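Local coordinates for hypothetical protein (Pyrococcus furiosus, PDB 1YB3) that is of unknown function but is a DUF3201-family protein from a hyperthermophilic archaeon, built on an antiparallel sheet with helices packed against it, at residues A[46-51]-A[62-67]; A[82-87]-A[148-153]; A[40-45]-A[69-74]. One frame throughout, in Å; residues are numbered along the deposited sequence.

Interaction 1 (A[46-51]-A[62-67])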
loop_
_atom_site.group_PDB
_atom_site.type_symbol
_atom_site.label_atom_id
_atom_site.label_comp_id
_atom_site.label_asym_id
_atom_site.label_seq_id
_atom_site.Cartn_x
_atom_site.Cartn_y
_atom_site.Cartn_z
ATOM N N GLU A 46 -15.707 0.923 -2.410
ATOM C CA GLU A 46 -15.321 2.314 -2.608
ATOM C C GLU A 46 -14.843 2.931 -1.311
ATOM O O GLU A 46 -15.512 2.835 -0.278
ATOM C CB GLU A 46 -16.484 3.112 -3.203
ATOM C CG GLU A 46 -16.956 2.591 -4.549
ATOM C CD GLU A 46 -15.836 2.529 -5.599
ATOM O OE1 GLU A 46 -15.017 3.477 -5.674
ATOM O OE2 GLU A 46 -15.791 1.539 -6.368
ATOM N N VAL A 47 -13.669 3.539 -1.360
ATOM C CA VAL A 47 -13.077 4.162 -0.202
ATOM C C VAL A 47 -13.131 5.680 -0.387
ATOM O O VAL A 47 -12.600 6.195 -1.357
ATOM C CB VAL A 47 -11.596 3.720 -0.038
ATOM C CG1 VAL A 47 -10.925 4.484 1.111
ATOM C CG2 VAL A 47 -11.507 2.183 0.169
ATOM N N PHE A 48 -13.788 6.377 0.550
ATOM C CA PHE A 48 -13.877 7.842 0.535
ATOM C C PHE A 48 -12.966 8.452 1.599
ATOM O O PHE A 48 -12.701 7.824 2.629
ATOM C CB PHE A 48 -15.314 8.300 0.852
ATOM C CG PHE A 48 -16.349 7.911 -0.177
ATOM C CD1 PHE A 48 -16.845 8.850 -1.081
ATOM C CD2 PHE A 48 -16.863 6.615 -0.211
ATOM C CE1 PHE A 48 -17.820 8.492 -2.028
ATOM C CE2 PHE A 48 -17.835 6.240 -1.153
ATOM C CZ PHE A 48 -18.315 7.182 -2.063
ATOM N N ASN A 49 -12.508 9.687 1.356
ATOM C CA ASN A 49 -11.816 10.519 2.366
ATOM C C ASN A 49 -10.388 10.100 2.726
ATOM O O ASN A 49 -9.813 10.564 3.719
ATOM C CB ASN A 49 -12.688 10.692 3.623
ATOM C CG ASN A 49 -14.061 11.254 3.301
ATOM O OD1 ASN A 49 -14.224 12.041 2.363
ATOM N ND2 ASN A 49 -15.058 10.845 4.070
ATOM N N ALA A 50 -9.817 9.242 1.893
ATOM C CA ALA A 50 -8.427 8.837 2.020
ATOM C C ALA A 50 -7.516 9.956 1.508
ATOM O O ALA A 50 -7.920 10.741 0.632
ATOM C CB ALA A 50 -8.201 7.537 1.209
ATOM N N TYR A 51 -6.287 10.040 2.026
ATOM C CA TYR A 51 -5.357 11.058 1.571
ATOM C C TYR A 51 -4.362 10.440 0.590
ATOM O O TYR A 51 -4.043 9.241 0.692
ATOM C CB TYR A 51 -4.571 11.652 2.748
ATOM C CG TYR A 51 -5.318 12.631 3.640
ATOM C CD1 TYR A 51 -4.929 13.978 3.710
ATOM C CD2 TYR A 51 -6.384 12.210 4.429
ATOM C CE1 TYR A 51 -5.598 14.881 4.551
ATOM C CE2 TYR A 51 -7.063 13.107 5.263
ATOM C CZ TYR A 51 -6.649 14.434 5.316
ATOM O OH TYR A 51 -7.313 15.313 6.136
ATOM N N LYS A 62 -11.915 13.625 -1.411
ATOM C CA LYS A 62 -13.316 13.535 -0.980
ATOM C C LYS A 62 -14.133 12.630 -1.926
ATOM O O LYS A 62 -15.261 12.218 -1.614
ATOM C CB LYS A 62 -13.949 14.931 -0.886
ATOM C CG LYS A 62 -13.095 15.968 -0.171
ATOM C CD LYS A 62 -13.298 15.962 1.340
ATOM C CE LYS A 62 -12.723 17.229 1.954
ATOM N NZ LYS A 62 -13.343 17.562 3.276
ATOM N N TYR A 63 -13.561 12.338 -3.090
ATOM C CA TYR A 63 -14.112 11.376 -4.024
ATOM C C TYR A 63 -13.690 9.918 -3.670
ATOM O O TYR A 63 -12.698 9.731 -2.985
ATOM C CB TYR A 63 -13.633 11.720 -5.416
ATOM C CG TYR A 63 -12.127 11.823 -5.584
ATOM C CD1 TYR A 63 -11.374 10.715 -6.025
ATOM C CD2 TYR A 63 -11.457 13.033 -5.362
ATOM C CE1 TYR A 63 -10.006 10.816 -6.214
ATOM C CE2 TYR A 63 -10.073 13.141 -5.541
ATOM C CZ TYR A 63 -9.358 12.021 -5.969
ATOM O OH TYR A 63 -7.995 12.131 -6.156
ATOM N N PRO A 64 -14.467 8.919 -4.125
ATOM C CA PRO A 64 -14.128 7.528 -3.808
ATOM C C PRO A 64 -13.025 7.035 -4.728
ATOM O O PRO A 64 -12.845 7.528 -5.838
ATOM C CB PRO A 64 -15.401 6.779 -4.138
ATOM C CG PRO A 64 -15.995 7.565 -5.285
ATOM C CD PRO A 64 -15.712 8.997 -4.906
ATOM N N HIS A 65 -12.277 6.048 -4.262
ATOM C CA HIS A 65 -11.407 5.324 -5.155
ATOM C C HIS A 65 -11.606 3.835 -4.857
ATOM O O HIS A 65 -12.034 3.506 -3.737
ATOM C CB HIS A 65 -9.952 5.755 -4.962
ATOM C CG HIS A 65 -9.305 5.211 -3.732
ATOM N ND1 HIS A 65 -9.231 5.920 -2.553
ATOM C CD2 HIS A 65 -8.675 4.029 -3.501
ATOM C CE1 HIS A 65 -8.598 5.199 -1.644
ATOM N NE2 HIS A 65 -8.245 4.050 -2.197
ATOM N N PRO A 66 -11.323 2.954 -5.852
ATOM C CA PRO A 66 -11.583 1.508 -5.663
ATOM C C PRO A 66 -10.472 0.787 -4.882
ATOM O O PRO A 66 -9.297 1.107 -5.034
ATOM C CB PRO A 66 -11.692 0.979 -7.096
ATOM C CG PRO A 66 -10.734 1.879 -7.893
ATOM C CD PRO A 66 -10.793 3.254 -7.202
ATOM N N ALA A 67 -10.862 -0.161 -4.029
ATOM C CA ALA A 67 -9.874 -0.988 -3.319
ATOM C C ALA A 67 -10.527 -2.298 -2.933
ATOM O O ALA A 67 -11.738 -2.361 -2.748
ATOM C CB ALA A 67 -9.320 -0.257 -2.080
HETATM O O HOH W 1 -10.859 8.215 -1.081
HETATM O O HOH W 2 -16.453 12.410 0.786
#
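Val47 and His65 face each other as an antiparallel hydrogen-bonded pair, and the bonds joining them differ in geometry. Val47 N reaches His65 O at 2.9 Å, nearly straight and in the carbonyl plane, whereas His65 N approaches Val47 O from a direction tilted 25° out of that carbonyl's plane. On the face of the sheet that carries both side chains, Val47 and His65 lie side by side: Val47 CB sits 4.0 Å from the centroid of the imidazole, over its face but offset toward the rim, a CH-pi contact. His65 CG, set between its own backbone N and carbonyl carbon (chi1 76°), puts the ring beside Val47 in this way. Ala50 CB meets the edge of the same ring, 3.7 Å from His65 CE1. Beyond the pair, Phe48 lays one ring face against Pro64, whose CB is 3.7 Å from the ring centroid, while Lys62 O lies at the ring edge. The motif is the end of an antiparallel ladder between strands 40-47 and 65-71: regular bonding stops after Val47 and His65 although the backbones stay close, and the hairpin of strands 51-54 and 57-60 lies in the connection. Water fills in as direct pairing stops. One molecule lies 2.7 Å from Val47 O and also near Tyr63 O and His65 ND1; a second donates to Asn49 OD1 and Lys62 O, bridging the segments. Farther out, His65 NE2 is hydrogen-bonded to Tyr84 OH, which probably helps to fix the imidazole's rotation, and Glu46 OE1, passing 3.5 Å from His65 C, is held by Trp22 NE1 of helix 11-35.

Interaction 2 (A[82-87]-A[148-153])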
loop_
_atom_site.group_PDB
_atom_site.type_symbol
_atom_site.label_atom_id
_atom_site.label_comp_id
_atom_site.label_asym_id
_atom_site.label_seq_id
_atom_site.Cartn_x
_atom_site.Cartn_y
_atom_site.Cartn_z
ATOM N N GLY A 82 -2.251 5.834 -9.620
ATOM C CA GLY A 82 -2.022 4.450 -10.063
ATOM C C GLY A 82 -2.343 3.417 -8.997
ATOM O O GLY A 82 -3.052 3.704 -8.029
ATOM N N PHE A 83 -1.821 2.199 -9.194
ATOM C CA PHE A 83 -2.040 1.101 -8.265
ATOM C C PHE A 83 -1.262 1.292 -6.949
ATOM O O PHE A 83 -0.180 1.909 -6.916
ATOM C CB PHE A 83 -1.504 -0.209 -8.837
ATOM C CG PHE A 83 -2.207 -0.719 -10.058
ATOM C CD1 PHE A 83 -3.512 -1.237 -9.987
ATOM C CD2 PHE A 83 -1.528 -0.777 -11.274
ATOM C CE1 PHE A 83 -4.136 -1.760 -11.121
ATOM C CE2 PHE A 83 -2.140 -1.307 -12.418
ATOM C CZ PHE A 83 -3.445 -1.795 -12.345
ATOM N N TYR A 84 -1.783 0.699 -5.885
ATOM C CA TYR A 84 -1.028 0.546 -4.646
ATOM C C TYR A 84 -1.460 -0.745 -3.954
ATOM O O TYR A 84 -2.527 -1.300 -4.244
ATOM C CB TYR A 84 -1.245 1.739 -3.717
ATOM C CG TYR A 84 -2.646 1.774 -3.149
ATOM C CD1 TYR A 84 -2.935 1.137 -1.955
ATOM C CD2 TYR A 84 -3.695 2.390 -3.848
ATOM C CE1 TYR A 84 -4.250 1.117 -1.431
ATOM C CE2 TYR A 84 -5.002 2.384 -3.329
ATOM C CZ TYR A 84 -5.262 1.757 -2.134
ATOM O OH TYR A 84 -6.548 1.736 -1.625
ATOM N N PHE A 85 -0.614 -1.235 -3.053
ATOM C CA PHE A 85 -1.071 -2.202 -2.078
ATOM C C PHE A 85 -0.485 -1.817 -0.739
ATOM O O PHE A 85 0.510 -1.089 -0.660
ATOM C CB PHE A 85 -0.719 -3.652 -2.478
ATOM C CG PHE A 85 0.766 -3.933 -2.504
ATOM C CD1 PHE A 85 1.409 -4.388 -1.359
ATOM C CD2 PHE A 85 1.495 -3.763 -3.673
ATOM C CE1 PHE A 85 2.784 -4.664 -1.366
ATOM C CE2 PHE A 85 2.895 -4.012 -3.688
ATOM C CZ PHE A 85 3.527 -4.454 -2.521
ATOM N N VAL A 86 -1.147 -2.276 0.311
ATOM C CA VAL A 86 -0.712 -1.979 1.672
ATOM C C VAL A 86 -1.028 -3.167 2.557
ATOM O O VAL A 86 -2.097 -3.769 2.414
ATOM C CB VAL A 86 -1.389 -0.668 2.213
ATOM C CG1 VAL A 86 -2.895 -0.726 2.077
ATOM C CG2 VAL A 86 -0.949 -0.356 3.665
ATOM N N PHE A 87 -0.102 -3.515 3.462
ATOM C CA PHE A 87 -0.376 -4.518 4.483
ATOM C C PHE A 87 -0.118 -3.923 5.846
ATOM O O PHE A 87 0.866 -3.196 6.019
ATOM C CB PHE A 87 0.532 -5.731 4.309
ATOM C CG PHE A 87 0.032 -6.707 3.269
ATOM C CD1 PHE A 87 -0.817 -7.735 3.639
ATOM C CD2 PHE A 87 0.423 -6.587 1.946
ATOM C CE1 PHE A 87 -1.300 -8.646 2.700
ATOM C CE2 PHE A 87 -0.060 -7.514 0.978
ATOM C CZ PHE A 87 -0.910 -8.524 1.373
ATOM N N GLU A 148 2.942 0.517 2.652
ATOM C CA GLU A 148 2.273 0.770 1.369
ATOM C C GLU A 148 3.301 0.939 0.249
ATOM O O GLU A 148 4.271 1.681 0.393
ATOM C CB GLU A 148 1.366 2.034 1.428
ATOM C CG GLU A 148 0.849 2.435 0.052
ATOM C CD GLU A 148 -0.115 3.637 0.059
ATOM O OE1 GLU A 148 -0.735 3.890 1.117
ATOM O OE2 GLU A 148 -0.259 4.304 -0.988
ATOM N N VAL A 149 3.090 0.231 -0.862
ATOM C CA VAL A 149 3.926 0.390 -2.043
ATOM C C VAL A 149 3.047 0.922 -3.186
ATOM O O VAL A 149 1.976 0.354 -3.453
ATOM C CB VAL A 149 4.587 -0.961 -2.420
ATOM C CG1 VAL A 149 5.436 -0.806 -3.668
ATOM C CG2 VAL A 149 5.411 -1.518 -1.191
ATOM N N ASP A 150 3.498 2.006 -3.825
ATOM C CA ASP A 150 2.780 2.649 -4.947
ATOM C C ASP A 150 3.473 2.333 -6.280
ATOM O O ASP A 150 4.715 2.278 -6.343
ATOM C CB ASP A 150 2.714 4.168 -4.760
ATOM C CG ASP A 150 1.869 4.585 -3.555
ATOM O OD1 ASP A 150 1.200 3.715 -2.965
ATOM O OD2 ASP A 150 1.881 5.793 -3.213
ATOM N N LEU A 151 2.695 2.095 -7.333
ATOM C CA LEU A 151 3.253 1.504 -8.567
ATOM C C LEU A 151 2.901 2.148 -9.908
ATOM O O LEU A 151 3.160 1.544 -10.961
ATOM C CB LEU A 151 2.905 0.017 -8.646
ATOM C CG LEU A 151 3.645 -0.793 -7.582
ATOM C CD1 LEU A 151 2.943 -2.074 -7.298
ATOM C CD2 LEU A 151 5.104 -1.008 -7.955
ATOM N N GLY A 152 2.310 3.332 -9.904
ATOM C CA GLY A 152 1.745 3.841 -11.175
ATOM C C GLY A 152 0.809 2.807 -11.811
ATOM O O GLY A 152 0.312 1.910 -11.128
ATOM N N PHE A 153 0.581 2.901 -13.126
ATOM C CA PHE A 153 -0.386 2.007 -13.773
ATOM C C PHE A 153 0.272 0.807 -14.444
ATOM O O PHE A 153 -0.053 0.441 -15.590
ATOM C CB PHE A 153 -1.302 2.790 -14.740
ATOM C CG PHE A 153 -2.286 3.695 -14.031
ATOM C CD1 PHE A 153 -3.462 3.176 -13.487
ATOM C CD2 PHE A 153 -2.016 5.048 -13.878
ATOM C CE1 PHE A 153 -4.375 4.003 -12.810
ATOM C CE2 PHE A 153 -2.932 5.895 -13.191
ATOM C CZ PHE A 153 -4.104 5.357 -12.668
HETATM O O HOH W 3 0.718 5.090 -7.485
#
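Phe85 and Val149 lie side by side in the middle of an antiparallel ladder between strands 82-90 and 144-150, neighbours in the interior of the seven-stranded sheet. Phe85 CG takes the crowded position between its backbone N and carbonyl carbon (chi1 65°), and Val149 CB lies over one face of the ring, 3.7 Å from Phe85 CZ. Leu151 CD1 meets the edge of that ring at CE2. Helix 155-171 covers this side, with Ile162 against Phe85 and Val158 against Leu151. On the other face of the sheet, Tyr84 pairs with Asp150, and Asp150 OD1 comes to 3.2 Å from Tyr84 CB. Glu148, its CG anti to the backbone N and its chain extended, crosses Tyr84 with ring and carboxylate planes 38° apart; its OE1 is hydrogen-bonded to Tyr112 OH. Glu148 OE2 lies just 2.5 Å from Asp150 OD1, a separation at which one of the acids probably holds a proton. Regular pairing runs out at the glycines. Phe83 N bonds to Gly152 O from 50° out of the carbonyl plane, and a CB on Gly82 would clash with Gly152 C. Gly82 also meets the Phe153 ring: its CA stands over the ring centre, 3.5 Å from the centroid.

Interaction 3 (A[40-45]-A[69-74])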
loop_
_atom_site.group_PDB
_atom_site.type_symbol
_atom_site.label_atom_id
_atom_site.label_comp_id
_atom_site.label_asym_id
_atom_site.label_seq_id
_atom_site.Cartn_x
_atom_site.Cartn_y
_atom_site.Cartn_z
ATOM N N THR A 40 -7.499 -14.801 1.282
ATOM C CA THR A 40 -8.891 -14.434 1.049
ATOM C C THR A 40 -8.958 -13.061 0.388
ATOM O O THR A 40 -8.558 -12.058 0.987
ATOM C CB THR A 40 -9.684 -14.417 2.355
ATOM O OG1 THR A 40 -9.653 -15.730 2.936
ATOM C CG2 THR A 40 -11.120 -14.013 2.090
ATOM N N VAL A 41 -9.446 -13.040 -0.843
ATOM C CA VAL A 41 -9.454 -11.796 -1.649
ATOM C C VAL A 41 -10.901 -11.344 -1.758
ATOM O O VAL A 41 -11.727 -12.039 -2.347
ATOM C CB VAL A 41 -8.845 -12.002 -3.043
ATOM C CG1 VAL A 41 -8.923 -10.711 -3.860
ATOM C CG2 VAL A 41 -7.372 -12.436 -2.946
ATOM N N GLU A 42 -11.201 -10.184 -1.192
ATOM C CA GLU A 42 -12.583 -9.726 -1.110
ATOM C C GLU A 42 -12.967 -8.933 -2.362
ATOM O O GLU A 42 -12.144 -8.725 -3.244
ATOM C CB GLU A 42 -12.796 -8.893 0.159
ATOM C CG GLU A 42 -12.454 -9.626 1.468
ATOM C CD GLU A 42 -13.439 -10.738 1.801
ATOM O OE1 GLU A 42 -14.493 -10.843 1.133
ATOM O OE2 GLU A 42 -13.161 -11.516 2.736
ATOM N N GLU A 43 -14.230 -8.494 -2.427
ATOM C CA GLU A 43 -14.713 -7.729 -3.581
ATOM C C GLU A 43 -14.253 -6.276 -3.532
ATOM O O GLU A 43 -13.948 -5.741 -2.475
ATOM C CB GLU A 43 -16.243 -7.769 -3.650
ATOM C CG GLU A 43 -16.843 -9.186 -3.705
ATOM C CD GLU A 43 -16.475 -9.959 -4.971
ATOM O OE1 GLU A 43 -16.057 -9.338 -5.972
ATOM O OE2 GLU A 43 -16.614 -11.203 -4.963
ATOM N N VAL A 44 -14.251 -5.629 -4.688
ATOM C CA VAL A 44 -13.913 -4.214 -4.775
ATOM C C VAL A 44 -14.976 -3.392 -4.049
ATOM O O VAL A 44 -16.176 -3.654 -4.198
ATOM C CB VAL A 44 -13.823 -3.756 -6.250
ATOM C CG1 VAL A 44 -13.636 -2.243 -6.343
ATOM C CG2 VAL A 44 -12.697 -4.494 -6.972
ATOM N N SER A 45 -14.526 -2.428 -3.253
ATOM C CA SER A 45 -15.435 -1.490 -2.614
ATOM C C SER A 45 -14.922 -0.066 -2.831
ATOM O O SER A 45 -13.839 0.136 -3.396
ATOM C CB SER A 45 -15.595 -1.827 -1.134
ATOM O OG SER A 45 -14.458 -1.423 -0.390
ATOM N N ALA A 69 -9.890 -5.815 -0.210
ATOM C CA ALA A 69 -9.124 -6.455 0.871
ATOM C C ALA A 69 -8.461 -7.756 0.422
ATOM O O ALA A 69 -9.030 -8.533 -0.378
ATOM C CB ALA A 69 -10.073 -6.763 2.040
ATOM N N VAL A 70 -7.259 -7.975 0.953
ATOM C CA VAL A 70 -6.541 -9.249 0.859
ATOM C C VAL A 70 -6.165 -9.601 2.300
ATOM O O VAL A 70 -5.342 -8.946 2.900
ATOM C CB VAL A 70 -5.262 -9.151 -0.003
ATOM C CG1 VAL A 70 -4.570 -10.541 -0.103
ATOM C CG2 VAL A 70 -5.549 -8.584 -1.410
ATOM N N LYS A 71 -6.821 -10.610 2.860
ATOM C CA LYS A 71 -6.620 -10.952 4.274
ATOM C C LYS A 71 -5.344 -11.782 4.426
ATOM O O LYS A 71 -5.027 -12.572 3.549
ATOM C CB LYS A 71 -7.812 -11.723 4.798
ATOM C CG LYS A 71 -9.136 -10.976 4.636
ATOM C CD LYS A 71 -10.224 -11.667 5.434
ATOM C CE LYS A 71 -11.493 -10.851 5.403
ATOM N NZ LYS A 71 -12.437 -11.354 6.445
ATOM N N PRO A 72 -4.605 -11.601 5.534
ATOM C CA PRO A 72 -4.873 -10.715 6.653
ATOM C C PRO A 72 -4.202 -9.351 6.488
ATOM O O PRO A 72 -2.997 -9.263 6.194
ATOM C CB PRO A 72 -4.262 -11.479 7.838
ATOM C CG PRO A 72 -3.064 -12.184 7.232
ATOM C CD PRO A 72 -3.371 -12.388 5.755
ATOM N N GLY A 73 -4.988 -8.287 6.670
ATOM C CA GLY A 73 -4.413 -6.950 6.850
ATOM C C GLY A 73 -3.991 -6.231 5.586
ATOM O O GLY A 73 -3.354 -5.164 5.645
ATOM N N GLY A 74 -4.393 -6.774 4.436
ATOM C CA GLY A 74 -4.004 -6.200 3.147
ATOM C C GLY A 74 -5.130 -5.483 2.399
ATOM O O GLY A 74 -6.314 -5.788 2.611
HETATM O O HOH W 4 -6.124 -15.089 3.989
HETATM O O HOH W 5 -12.712 -5.379 0.106
#
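Ala69 O receives the shorter of the two direct backbone bonds between the segments, 2.8 Å from Glu42 N and nearly straight at 172°. It belongs to a short antiparallel pairing at the margin of the seven-stranded sheet, where the outermost strand 40-47 begins beside the end of strand 65-71. Lys71 N reaches Thr40 O at 2.9 Å, and between these bonds Val41 and Val70 form a non-hydrogen-bonded pair. On the face opposite the valines, Lys71 runs extended beyond CG alongside Thr40, its CB 4.1 Å from Thr40 CB. Glu42 CG, anti to the carbonyl carbon (chi1 -58°), rests 3.8 Å from Ala69 CB, and a bend at chi2 (-70°) turns CD, and with it the carboxylate, toward Lys71. There it crosses the lysine chain obliquely: Glu42 OE2 is 3.2 Å from Lys71 CE but 3.8 Å from Lys71 NZ, a long salt bridge. An alanine in place of Glu42 would probably leave the Lys71 ammonium without this opposite charge and uncover part of Ala69 CB. Arg29 of helix 11-35 binds the carbonyl oxygens of Val41 and Glu42, tying the edge strand to the helix. At the break in strand 40-47 a water bridges the two chain segments, accepting from Ala69 N and donating to Glu43 O, each at 2.9 Å.

The three contacts sample one antiparallel sheet from its margin inward, with centres about 14 to 16 Å apart. Interactions 1 and 3 lie on the same two strands, 40-47 and 65-71: residues 40-45 and 69-74 close the wider loop, and 46-51 with 62-67 pair within it. Ser45 N to Ala67 O, 2.8 Å, probably carries hydrogen bonding from one to the other. Interaction 2 opens later in the chain, joining strands 82-90 and 144-150 across 60 intervening residues. Strand 74-79 separates it from the edge pair, yet side chains bridge the gap: Tyr84 reaches His65, and Phe87 packs on Gly74. Sequence-local and long-range pairings thus build a single continuous sheet.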